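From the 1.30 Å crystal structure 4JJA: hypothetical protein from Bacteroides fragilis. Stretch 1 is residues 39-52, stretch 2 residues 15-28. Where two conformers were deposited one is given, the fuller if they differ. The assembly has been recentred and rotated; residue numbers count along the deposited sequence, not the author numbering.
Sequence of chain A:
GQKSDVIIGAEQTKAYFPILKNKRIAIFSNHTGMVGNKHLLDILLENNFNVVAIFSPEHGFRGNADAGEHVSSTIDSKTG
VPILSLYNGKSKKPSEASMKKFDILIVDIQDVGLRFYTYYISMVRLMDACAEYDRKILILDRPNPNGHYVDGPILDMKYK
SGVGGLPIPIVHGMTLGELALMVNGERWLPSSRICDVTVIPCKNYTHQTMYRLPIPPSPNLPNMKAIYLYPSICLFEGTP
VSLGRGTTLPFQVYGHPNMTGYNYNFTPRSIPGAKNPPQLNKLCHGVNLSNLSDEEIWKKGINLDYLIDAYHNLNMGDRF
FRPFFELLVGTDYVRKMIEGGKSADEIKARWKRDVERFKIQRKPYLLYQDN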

# COMPACT_ATOMS: atom_id res chain seq x y z
N HIS A 39 -7.03 -12.45 -15.55
CA HIS A 39 -6.04 -11.44 -15.33
C HIS A 39 -6.02 -10.52 -16.58
O HIS A 39 -6.34 -10.94 -17.72
CB HIS A 39 -4.68 -12.03 -15.08
CG HIS A 39 -3.75 -11.03 -14.49
ND1 HIS A 39 -2.95 -10.22 -15.26
CD2 HIS A 39 -3.54 -10.67 -13.18
CE1 HIS A 39 -2.27 -9.42 -14.45
NE2 HIS A 39 -2.57 -9.70 -13.19
N LEU A 40 -5.69 -9.25 -16.39
CA LEU A 40 -5.44 -8.34 -17.54
C LEU A 40 -4.59 -9.08 -18.57
O LEU A 40 -4.80 -8.95 -19.78
CB LEU A 40 -4.66 -7.11 -17.06
CG LEU A 40 -4.14 -6.17 -18.13
CD1 LEU A 40 -5.39 -5.52 -18.79
CD2 LEU A 40 -3.11 -5.11 -17.54
N LEU A 41 -3.61 -9.85 -18.12
CA LEU A 41 -2.75 -10.63 -19.01
C LEU A 41 -3.59 -11.49 -19.98
O LEU A 41 -3.33 -11.55 -21.16
CB LEU A 41 -1.81 -11.50 -18.17
CG LEU A 41 -1.02 -12.53 -18.97
CD1 LEU A 41 -0.07 -11.87 -19.91
CD2 LEU A 41 -0.30 -13.48 -18.02
N ASP A 42 -4.59 -12.16 -19.44
CA ASP A 42 -5.46 -13.06 -20.24
C ASP A 42 -6.32 -12.27 -21.21
O ASP A 42 -6.47 -12.65 -22.38
CB ASP A 42 -6.35 -13.88 -19.33
CG ASP A 42 -5.54 -14.75 -18.37
OD1 ASP A 42 -4.61 -15.49 -18.78
OD2 ASP A 42 -5.75 -14.63 -17.14
N ILE A 43 -6.86 -11.16 -20.76
CA ILE A 43 -7.71 -10.33 -21.60
C ILE A 43 -6.89 -9.80 -22.79
O ILE A 43 -7.35 -9.82 -23.95
CB ILE A 43 -8.27 -9.18 -20.81
CG1 ILE A 43 -9.28 -9.73 -19.79
CG2 ILE A 43 -8.94 -8.14 -21.69
CD1 ILE A 43 -9.56 -8.79 -18.64
N LEU A 44 -5.67 -9.36 -22.52
CA LEU A 44 -4.85 -8.83 -23.58
C LEU A 44 -4.45 -9.91 -24.58
O LEU A 44 -4.55 -9.70 -25.78
CB LEU A 44 -3.60 -8.15 -23.03
CG LEU A 44 -3.87 -6.90 -22.20
CD1 LEU A 44 -2.54 -6.31 -21.71
CD2 LEU A 44 -4.64 -5.85 -22.99
N LEU A 45 -4.06 -11.08 -24.09
CA LEU A 45 -3.72 -12.17 -25.02
C LEU A 45 -4.91 -12.63 -25.85
O LEU A 45 -4.78 -12.89 -27.06
CB LEU A 45 -3.09 -13.34 -24.26
CG LEU A 45 -1.69 -13.12 -23.66
CD1 LEU A 45 -1.32 -14.26 -22.70
CD2 LEU A 45 -0.66 -12.88 -24.75
N GLU A 46 -6.08 -12.67 -25.24
CA GLU A 46 -7.32 -13.07 -25.96
C GLU A 46 -7.72 -12.07 -27.04
O GLU A 46 -8.41 -12.42 -27.99
CB GLU A 46 -8.49 -13.34 -24.98
CG GLU A 46 -9.41 -12.16 -24.58
CD GLU A 46 -10.62 -12.57 -23.67
OE1 GLU A 46 -11.01 -13.76 -23.64
OE2 GLU A 46 -11.20 -11.69 -22.99
N ASN A 47 -7.29 -10.82 -26.90
CA ASN A 47 -7.49 -9.75 -27.86
C ASN A 47 -6.28 -9.57 -28.80
O ASN A 47 -6.20 -8.54 -29.46
CB ASN A 47 -7.90 -8.47 -27.15
CG ASN A 47 -9.34 -8.51 -26.71
OD1 ASN A 47 -10.25 -8.25 -27.50
ND2 ASN A 47 -9.56 -8.89 -25.45
N ASN A 48 -5.39 -10.56 -28.82
CA ASN A 48 -4.28 -10.68 -29.76
C ASN A 48 -3.20 -9.63 -29.55
O ASN A 48 -2.40 -9.33 -30.45
CB ASN A 48 -4.77 -10.71 -31.22
CG ASN A 48 -5.75 -11.83 -31.47
OD1 ASN A 48 -5.53 -12.96 -31.03
ND2 ASN A 48 -6.85 -11.52 -32.15
N PHE A 49 -3.10 -9.12 -28.32
CA PHE A 49 -1.98 -8.27 -27.97
C PHE A 49 -0.75 -9.13 -27.60
O PHE A 49 -0.85 -10.22 -27.04
CB PHE A 49 -2.35 -7.31 -26.82
CG PHE A 49 -3.37 -6.33 -27.19
CD1 PHE A 49 -3.03 -5.22 -27.91
CD2 PHE A 49 -4.69 -6.50 -26.85
CE1 PHE A 49 -3.99 -4.30 -28.29
CE2 PHE A 49 -5.64 -5.58 -27.21
CZ PHE A 49 -5.30 -4.48 -27.92
N ASN A 50 0.39 -8.55 -27.88
CA ASN A 50 1.67 -9.23 -27.68
C ASN A 50 2.24 -8.93 -26.29
O ASN A 50 3.05 -8.02 -26.13
CB ASN A 50 2.63 -8.77 -28.78
CG ASN A 50 3.94 -9.49 -28.72
OD1 ASN A 50 4.04 -10.59 -28.14
ND2 ASN A 50 4.97 -8.88 -29.35
N VAL A 51 1.82 -9.72 -25.31
CA VAL A 51 2.36 -9.58 -23.96
C VAL A 51 3.60 -10.46 -23.85
O VAL A 51 3.52 -11.68 -24.09
CB VAL A 51 1.34 -9.91 -22.87
CG1 VAL A 51 1.94 -9.68 -21.47
CG2 VAL A 51 0.05 -9.07 -23.05
N VAL A 52 4.73 -9.85 -23.53
CA VAL A 52 6.03 -10.51 -23.58
C VAL A 52 6.61 -10.77 -22.21
O VAL A 52 7.56 -11.56 -22.10
CB VAL A 52 7.03 -9.70 -24.44
CG1 VAL A 52 6.50 -9.55 -25.88
CG2 VAL A 52 7.41 -8.40 -23.85
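Stretch 2 (15-28) AYFPILKNKRIAIF

Stretch 2 repeats the order of stretch 1, helix then strand, and meets it element by element. Its helix, 15-20, is kinked near Pro-18, whose nitrogen has no hydrogen to give the preceding turn; its axis passes 12.4 Å from that of helix 40-46, crossing at -66°. A type II turn from Leu-20 to Lys-23 then leads into an extended strand ending at Phe-28, which pairs in parallel register with the strand of stretch 1, the axes crossing at -54° with a closest approach of 4.6 Å, and runs nearly antiparallel (164°) to helix 40-46, 10.3 Å away.

Ile-25 fixes the strand register with both backbone polar atoms: its N donates to Asn-50 O (2.9 Å), and its O accepts from Val-52 N (2.8 Å). Where the strands begin to separate, a water accepts from Asn-50 N and donates to Lys-23 O, extending the link.

Ile-25 and Ile-27 share the m,t rotamer, and alternation puts both on the helix side, while Ala-26 and Phe-28 point away. Ile-27 CD1 reaches Val-51 CG1 (3.8 Å), Leu-44 CD1 (4.0 Å) and Leu-41 CA (3.8 Å), so the delta methyl fits close against the helix backbone. Ile-25 CD1 lies 3.8 Å from Phe-49 CB.

Leu-44, also m,t, starts sideways but ends nearer: CD2 meets Leu-20 CD1 (3.7 Å) and Phe-17 CE1 (3.9 Å); CD1 lies 4.0 Å from Ile-27 CD1 and 4.4 Å from Ile-25 CG2, and still 4.2 Å from Leu-20 CD1. Tyr-16 takes chi1 p, bringing its OH to 3.6 Å from Leu-40 CD1; the hydroxyl is hydrogen-bonded elsewhere in the structure.

Phe-17, chi1 -85° and chi2 19°, offers a ring face to the edge of Phe-49 (m), with centroids 4.8 Å apart and planes at 63°. Phe-49 CZ sits 3.6 Å from Phe-17 CG. Asn-47 ND2 bonds to Ile-43 O, holding its CG 3.6 Å from Phe-17 CE2.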

# COMPACT_ATOMS: atom_id res chain seq x y z
N ALA A 15 -10.53 2.87 -24.29
CA ALA A 15 -9.58 3.92 -23.99
C ALA A 15 -8.12 3.55 -24.18
O ALA A 15 -7.33 4.41 -24.52
CB ALA A 15 -9.79 4.49 -22.54
N TYR A 16 -7.76 2.30 -24.00
CA TYR A 16 -6.35 1.94 -24.07
C TYR A 16 -5.99 0.84 -25.04
O TYR A 16 -4.82 0.75 -25.38
CB TYR A 16 -5.80 1.63 -22.69
CG TYR A 16 -6.32 0.40 -22.01
CD1 TYR A 16 -5.70 -0.82 -22.21
CD2 TYR A 16 -7.46 0.42 -21.20
CE1 TYR A 16 -6.14 -1.97 -21.64
CE2 TYR A 16 -7.93 -0.75 -20.63
CZ TYR A 16 -7.27 -1.95 -20.83
OH TYR A 16 -7.71 -3.13 -20.25
N PHE A 17 -6.92 0.07 -25.57
CA PHE A 17 -6.56 -0.92 -26.59
C PHE A 17 -5.81 -0.27 -27.76
O PHE A 17 -4.80 -0.79 -28.19
CB PHE A 17 -7.77 -1.74 -27.04
CG PHE A 17 -8.08 -2.94 -26.19
CD1 PHE A 17 -7.61 -3.09 -24.90
CD2 PHE A 17 -8.97 -3.87 -26.64
CE1 PHE A 17 -7.93 -4.18 -24.15
CE2 PHE A 17 -9.28 -4.98 -25.89
CZ PHE A 17 -8.77 -5.14 -24.66
N PRO A 18 -6.20 0.91 -28.21
CA PRO A 18 -5.41 1.52 -29.32
C PRO A 18 -4.00 1.90 -28.93
O PRO A 18 -3.11 1.94 -29.81
CB PRO A 18 -6.24 2.74 -29.69
CG PRO A 18 -7.66 2.27 -29.39
CD PRO A 18 -7.50 1.55 -28.05
N ILE A 19 -3.75 2.23 -27.68
CA ILE A 19 -2.40 2.54 -27.21
C ILE A 19 -1.52 1.30 -27.35
O ILE A 19 -0.33 1.43 -27.66
CB ILE A 19 -2.40 3.03 -25.71
CG1 ILE A 19 -3.23 4.29 -25.55
CG2 ILE A 19 -1.02 3.34 -25.24
CD1 ILE A 19 -3.44 4.74 -24.13
N LEU A 20 -2.07 0.12 -27.10
CA LEU A 20 -1.31 -1.09 -27.04
C LEU A 20 -1.14 -1.75 -28.40
O LEU A 20 -0.28 -2.60 -28.57
CB LEU A 20 -2.03 -2.08 -26.13
CG LEU A 20 -2.19 -1.59 -24.67
CD1 LEU A 20 -2.95 -2.70 -23.90
CD2 LEU A 20 -0.86 -1.24 -24.03
N LYS A 21 -1.95 -1.37 -29.37
CA LYS A 21 -1.87 -2.00 -30.70
C LYS A 21 -0.46 -1.94 -31.26
O LYS A 21 0.19 -0.91 -31.29
CB LYS A 21 -2.82 -1.33 -31.69
CG LYS A 21 -3.23 -2.24 -32.84
CD LYS A 21 -4.53 -2.99 -32.48
N ASN A 22 -0.02 -3.10 -31.68
CA ASN A 22 1.28 -3.32 -32.33
C ASN A 22 2.46 -3.14 -31.44
O ASN A 22 3.60 -3.14 -31.91
CB ASN A 22 1.43 -2.46 -33.60
CG ASN A 22 0.43 -2.83 -34.65
OD1 ASN A 22 0.07 -4.01 -34.82
ND2 ASN A 22 -0.04 -1.81 -35.37
N LYS A 23 2.25 -3.04 -30.14
CA LYS A 23 3.36 -2.84 -29.22
C LYS A 23 3.68 -4.15 -28.51
O LYS A 23 2.82 -5.02 -28.30
CB LYS A 23 3.02 -1.77 -28.18
CG LYS A 23 2.98 -0.33 -28.76
CD LYS A 23 2.90 0.69 -27.63
CE LYS A 23 3.02 2.12 -28.13
NZ LYS A 23 1.90 2.49 -29.03
N ARG A 24 4.94 -4.29 -28.13
CA ARG A 24 5.35 -5.37 -27.25
C ARG A 24 5.10 -4.90 -25.82
O ARG A 24 5.53 -3.83 -25.44
CB ARG A 24 6.82 -5.67 -27.45
CG ARG A 24 7.20 -6.16 -28.86
CD ARG A 24 8.71 -6.15 -29.03
NE ARG A 24 9.25 -4.76 -28.94
CZ ARG A 24 10.51 -4.44 -28.59
NH1 ARG A 24 11.37 -5.38 -28.25
NH2 ARG A 24 10.90 -3.17 -28.53
N ILE A 25 4.39 -5.70 -25.04
CA ILE A 25 3.79 -5.24 -23.79
C ILE A 25 4.35 -6.03 -22.60
O ILE A 25 4.41 -7.26 -22.62
CB ILE A 25 2.24 -5.39 -23.83
CG1 ILE A 25 1.64 -4.56 -24.97
CG2 ILE A 25 1.60 -5.02 -22.46
CD1 ILE A 25 0.31 -5.05 -25.40
N ALA A 26 4.77 -5.33 -21.57
CA ALA A 26 5.02 -5.93 -20.26
C ALA A 26 3.97 -5.43 -19.30
O ALA A 26 3.46 -4.35 -19.48
CB ALA A 26 6.39 -5.53 -19.73
N ILE A 27 3.68 -6.22 -18.28
CA ILE A 27 2.68 -5.87 -17.26
C ILE A 27 3.31 -5.97 -15.87
O ILE A 27 4.00 -6.97 -15.58
CB ILE A 27 1.49 -6.77 -17.32
CG1 ILE A 27 0.83 -6.75 -18.70
CG2 ILE A 27 0.50 -6.42 -16.23
CD1 ILE A 27 -0.15 -7.84 -18.87
N PHE A 28 3.05 -4.97 -15.01
CA PHE A 28 3.36 -5.01 -13.58
C PHE A 28 2.05 -5.19 -12.88
O PHE A 28 1.18 -4.30 -12.91
CB PHE A 28 4.06 -3.75 -13.12
CG PHE A 28 4.23 -3.65 -11.62
CD1 PHE A 28 5.00 -4.54 -10.94
CD2 PHE A 28 3.64 -2.63 -10.89
CE1 PHE A 28 5.18 -4.43 -9.54
CE2 PHE A 28 3.78 -2.51 -9.54
CZ PHE A 28 4.54 -3.40 -8.87
O HOH W 1 0.44 -5.96 -29.17
O HOH W 2 4.53 -6.36 -31.12